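Local coordinates for Hydrogenase/urease nickel incorporation protein HypB (Helicobacter pylori, PDB 4LPS) that is required for nickel insertion into [NiFe] hydrogenase and for urease maturation, as a metal-binding SIMIBI-class GTPase of low intrinsic activity, at residues L228-K231 / K232-N235; N191-V194 / S195-K198. All coordinates share one frame; numbering follows the deposited sequence.

Contact 1. Residues L228-K231 / K232-N235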
loop_
_atom_site.group_PDB
_atom_site.type_symbol
_atom_site.label_atom_id
_atom_site.label_comp_id
_atom_site.label_asym_id
_atom_site.label_seq_id
_atom_site.Cartn_x
_atom_site.Cartn_y
_atom_site.Cartn_z
ATOM N N LEU A 228 5.326 -8.847 -6.102
ATOM C CA LEU A 228 3.876 -8.816 -5.968
ATOM C C LEU A 228 3.221 -9.903 -6.809
ATOM O O LEU A 228 2.260 -10.540 -6.377
ATOM C CB LEU A 228 3.336 -7.443 -6.366
ATOM C CG LEU A 228 3.708 -6.270 -5.454
ATOM C CD1 LEU A 228 3.071 -4.986 -5.956
ATOM C CD2 LEU A 228 3.289 -6.541 -4.017
ATOM N N LEU A 229 3.748 -10.102 -8.016
ATOM C CA LEU A 229 3.234 -11.111 -8.933
ATOM C C LEU A 229 3.376 -12.505 -8.336
ATOM O O LEU A 229 2.484 -13.343 -8.473
ATOM C CB LEU A 229 3.963 -11.039 -10.279
ATOM C CG LEU A 229 3.547 -9.929 -11.247
ATOM C CD1 LEU A 229 4.313 -10.047 -12.555
ATOM C CD2 LEU A 229 2.046 -9.972 -11.499
ATOM N N GLU A 230 4.505 -12.750 -7.682
ATOM C CA GLU A 230 4.754 -14.049 -7.073
ATOM C C GLU A 230 3.869 -14.244 -5.846
ATOM O O GLU A 230 3.411 -15.355 -5.569
ATOM C CB GLU A 230 6.232 -14.192 -6.701
ATOM C CG GLU A 230 6.542 -15.366 -5.779
ATOM C CD GLU A 230 6.272 -16.716 -6.426
ATOM O OE1 GLU A 230 6.176 -16.787 -7.671
ATOM O OE2 GLU A 230 6.150 -17.713 -5.682
ATOM N N LYS A 231 3.624 -13.162 -5.113
ATOM C CA LYS A 231 2.770 -13.228 -3.932
ATOM C C LYS A 231 1.337 -13.585 -4.316
ATOM O O LYS A 231 0.688 -14.374 -3.627
ATOM C CB LYS A 231 2.826 -11.911 -3.156
ATOM C CG LYS A 231 4.030 -11.844 -2.222
ATOM C CD LYS A 231 3.972 -12.999 -1.230
ATOM C CE LYS A 231 5.215 -13.069 -0.366
ATOM N NZ LYS A 231 6.272 -13.864 -1.049
ATOM N N LYS A 232 0.846 -13.001 -5.406
ATOM C CA LYS A 232 -0.469 -13.361 -5.924
ATOM C C LYS A 232 -0.485 -14.818 -6.360
ATOM O O LYS A 232 -1.467 -15.531 -6.147
ATOM C CB LYS A 232 -0.870 -12.467 -7.099
ATOM C CG LYS A 232 -2.178 -12.901 -7.750
ATOM C CD LYS A 232 -2.633 -11.959 -8.848
ATOM C CE LYS A 232 -3.879 -12.511 -9.529
ATOM N NZ LYS A 232 -5.132 -12.026 -8.874
ATOM N N ARG A 233 0.615 -15.247 -6.972
ATOM C CA ARG A 233 0.777 -16.625 -7.428
ATOM C C ARG A 233 0.635 -17.613 -6.274
ATOM O O ARG A 233 -0.054 -18.625 -6.390
ATOM C CB ARG A 233 2.140 -16.802 -8.098
ATOM C CG ARG A 233 2.161 -17.824 -9.215
ATOM C CD ARG A 233 2.945 -17.296 -10.406
ATOM N NE ARG A 233 4.262 -16.796 -10.009
ATOM C CZ ARG A 233 4.939 -15.852 -10.658
ATOM N NH1 ARG A 233 6.132 -15.471 -10.217
ATOM N NH2 ARG A 233 4.429 -15.289 -11.744
ATOM N N GLU A 234 1.317 -17.318 -5.173
ATOM C CA GLU A 234 1.245 -18.128 -3.961
ATOM C C GLU A 234 -0.090 -17.956 -3.249
ATOM O O GLU A 234 -0.444 -18.753 -2.379
ATOM C CB GLU A 234 2.376 -17.755 -3.000
ATOM C CG GLU A 234 3.772 -17.823 -3.594
ATOM C CD GLU A 234 4.828 -17.283 -2.645
ATOM O OE1 GLU A 234 4.453 -16.710 -1.597
ATOM O OE2 GLU A 234 6.032 -17.434 -2.942
ATOM N N ASN A 235 -0.814 -16.905 -3.629
ATOM C CA ASN A 235 -1.982 -16.430 -2.893
ATOM C C ASN A 235 -1.641 -16.222 -1.417
ATOM O O ASN A 235 -2.314 -16.751 -0.530
ATOM C CB ASN A 235 -3.168 -17.391 -3.037
ATOM C CG ASN A 235 -4.456 -16.811 -2.468
ATOM O OD1 ASN A 235 -4.744 -15.627 -2.642
ATOM N ND2 ASN A 235 -5.228 -17.641 -1.777
HETATM O O HOH W 1 7.963 -16.523 -1.312
#
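Arg-233 folds back over the last turn of helix 218-234 and meets Glu-230 side-on, both of its bonds landing on a single carboxylate oxygen. NH1 of Arg-233 donates to OE1 of Glu-230 at 2.9 Å, on the anti lone pair, while NE of Arg-233 reaches the same OE1 at 3.0 Å from the syn side, 35° out of the carboxylate plane. OE1 lies close to the plane of the guanidinium, although the two flat groups are turned 55° against each other. Bends at chi2 and chi3 bring the arginine head round to this place, with Leu-229 O over the centre of one guanidinium face. The other oxygen, OE2 of Glu-230, stands 2.8 Å from OE2 of Glu-234, and the two carboxylates are nearly perpendicular. NZ of Lys-231 makes a weak salt bridge of 3.4 Å with OE1 of Glu-234; a water donates to OE2 of Glu-234 at 2.7 Å and weakly accepts from the same NZ.

Behind this charged surface run the i to i+4 backbone bonds, among them Glu-234 N to Glu-230 O at 2.9 Å, which keep the glutamates one turn apart. Asn-235, with positive phi, is the C-prime residue of a Schellman motif: Tyr-236 N turns back to Lys-231 O, and Asn-235 N bonds weakly to Lys-232 O. On the inner side Leu-228 packs on Leu-49 and Ile-154 of the parallel sheet, and Lys-232 sends its ammonium to the carbonyl of Asp-130.

Oxygens as close as those of Glu-230 and Glu-234 suggest that one acid holds a proton between them, its pKa probably raised, while Arg-233 and Lys-231 would temper the remaining negative charge at this C-terminal helix end.

Contact 2. Residues N191-V194 / S195-K198; sequences NFRV and SQVK
Phe-192 and Val-197 cross at about a right angle where the loop enters helix 194-204. The valine methyl CG2 comes obliquely to the far end of the ring, 3.6 Å from CZ of Phe-192 and 3.9 Å from its CE1. In Phe-192, CG opposite the backbone nitrogen (chi1 -175°) and beside the carbonyl carbon brings the ring toward the first helical turn, against Val-197. There Ile-181 of strand 178-182 touches both side chains, and Val-159 meets the ring as well.

Arg-193 and Gln-196 run differently, side by side and pointing the same way. The CB of Gln-196 sits 3.6 Å above one face of the Arg-193 guanidinium, toward its rim; the meeting of the two polar ends is too tight in the model to be trusted and remains doubtful. A bend at chi3 lays that guanidinium face against CB of Gln-196, and NH1 of the arginine forms a salt bridge with Asp-163. The amide NE2 of Gln-196 donates to Asp-200, one turn further along.

Arg-193 occupies the N-cap position. Its carbonyl O receives the backbone N of Gln-196 at 2.9 Å, a bent bond (134°) whose donor stands well above the carbonyl plane. The first regular helical bond follows, nearly straight, from Lys-198 N to Val-194 O at 2.9 Å.

The helix start is thus two-sided, an apolar inner flank seated on strand 178-182 and a polar outer one. The arginine charge is countered by Asp-163, whose negative charge would probably also interact favourably with the partly positive N-terminal end of the helix.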
loop_
_atom_site.group_PDB
_atom_site.type_symbol
_atom_site.label_atom_id
_atom_site.label_comp_id
_atom_site.label_asym_id
_atom_site.label_seq_id
_atom_site.Cartn_x
_atom_site.Cartn_y
_atom_site.Cartn_z
ATOM N N ASN A 191 22.492 10.915 5.019
ATOM C CA ASN A 191 23.279 10.039 5.887
ATOM C C ASN A 191 22.378 8.964 6.502
ATOM O O ASN A 191 22.493 8.625 7.683
ATOM C CB ASN A 191 23.991 10.849 6.977
ATOM C CG ASN A 191 24.795 12.014 6.412
ATOM O OD1 ASN A 191 25.843 11.823 5.791
ATOM N ND2 ASN A 191 24.303 13.230 6.629
ATOM N N PHE A 192 21.475 8.448 5.676
ATOM C CA PHE A 192 20.458 7.492 6.092
ATOM C C PHE A 192 21.103 6.128 6.280
ATOM O O PHE A 192 21.851 5.671 5.415
ATOM C CB PHE A 192 19.345 7.436 5.038
ATOM C CG PHE A 192 18.175 6.569 5.407
ATOM C CD1 PHE A 192 18.182 5.206 5.134
ATOM C CD2 PHE A 192 17.041 7.127 5.977
ATOM C CE1 PHE A 192 17.091 4.412 5.456
ATOM C CE2 PHE A 192 15.945 6.343 6.296
ATOM C CZ PHE A 192 15.972 4.983 6.037
ATOM N N ARG A 193 20.820 5.483 7.407
ATOM C CA ARG A 193 21.397 4.174 7.690
ATOM C C ARG A 193 20.383 3.050 7.496
ATOM O O ARG A 193 19.546 2.787 8.364
ATOM C CB ARG A 193 21.990 4.161 9.105
ATOM C CG ARG A 193 23.313 4.925 9.185
ATOM C CD ARG A 193 23.683 5.424 10.580
ATOM N NE ARG A 193 23.333 4.499 11.653
ATOM C CZ ARG A 193 22.322 4.692 12.493
ATOM N NH1 ARG A 193 21.561 5.774 12.380
ATOM N NH2 ARG A 193 22.070 3.807 13.446
ATOM N N VAL A 194 20.457 2.420 6.325
ATOM C CA VAL A 194 19.663 1.239 5.994
ATOM C C VAL A 194 19.820 0.158 7.064
ATOM O O VAL A 194 18.875 -0.568 7.373
ATOM C CB VAL A 194 20.056 0.682 4.607
ATOM C CG1 VAL A 194 19.370 -0.648 4.326
ATOM C CG2 VAL A 194 19.697 1.684 3.525
ATOM N N SER A 195 21.022 0.067 7.631
ATOM C CA SER A 195 21.306 -0.887 8.695
ATOM C C SER A 195 20.397 -0.685 9.905
ATOM O O SER A 195 19.987 -1.651 10.545
ATOM C CB SER A 195 22.772 -0.785 9.125
ATOM O OG SER A 195 23.085 0.515 9.593
ATOM N N GLN A 196 20.082 0.568 10.217
ATOM C CA GLN A 196 19.224 0.876 11.357
ATOM C C GLN A 196 17.812 0.333 11.141
ATOM O O GLN A 196 17.225 -0.287 12.033
ATOM C CB GLN A 196 19.174 2.385 11.593
ATOM C CG GLN A 196 18.520 2.802 12.904
ATOM C CD GLN A 196 19.258 2.283 14.123
ATOM O OE1 GLN A 196 20.444 2.556 14.306
ATOM N NE2 GLN A 196 18.556 1.538 14.970
ATOM N N VAL A 197 17.270 0.584 9.954
ATOM C CA VAL A 197 15.950 0.087 9.595
ATOM C C VAL A 197 15.934 -1.436 9.598
ATOM O O VAL A 197 14.991 -2.060 10.089
ATOM C CB VAL A 197 15.515 0.603 8.214
ATOM C CG1 VAL A 197 14.165 0.022 7.832
ATOM C CG2 VAL A 197 15.456 2.120 8.218
ATOM N N LYS A 198 16.986 -2.026 9.042
ATOM C CA LYS A 198 17.095 -3.478 8.968
ATOM C C LYS A 198 17.105 -4.088 10.364
ATOM O O LYS A 198 16.413 -5.072 10.623
ATOM C CB LYS A 198 18.358 -3.882 8.204
ATOM C CG LYS A 198 18.569 -5.386 8.093
ATOM C CD LYS A 198 17.581 -5.994 7.102
ATOM C CE LYS A 198 17.615 -7.515 7.123
ATOM N NZ LYS A 198 16.490 -8.086 6.323
#

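How the contacts relate
From the N terminus, the chain passes through the P-loop and most of the parallel sheet before contact 2, which joins the end of the loop after strand 178-182 to the first turn of helix 194-204. Strand 210-212, at the sheet edge, comes next, and then helix 218-234, whose last turn holds contact 1. Each contact is local to a continuous stretch, so neither closes a long loop, and the two stand in series without crossing. Their centres are 28 Å apart and their nearest atoms about 14 Å. Contact 2 settles a helix start against strands 178-182 and 210-212; contact 1 finishes a helix lying against the central strands 47-52, 131-135 and 152-158.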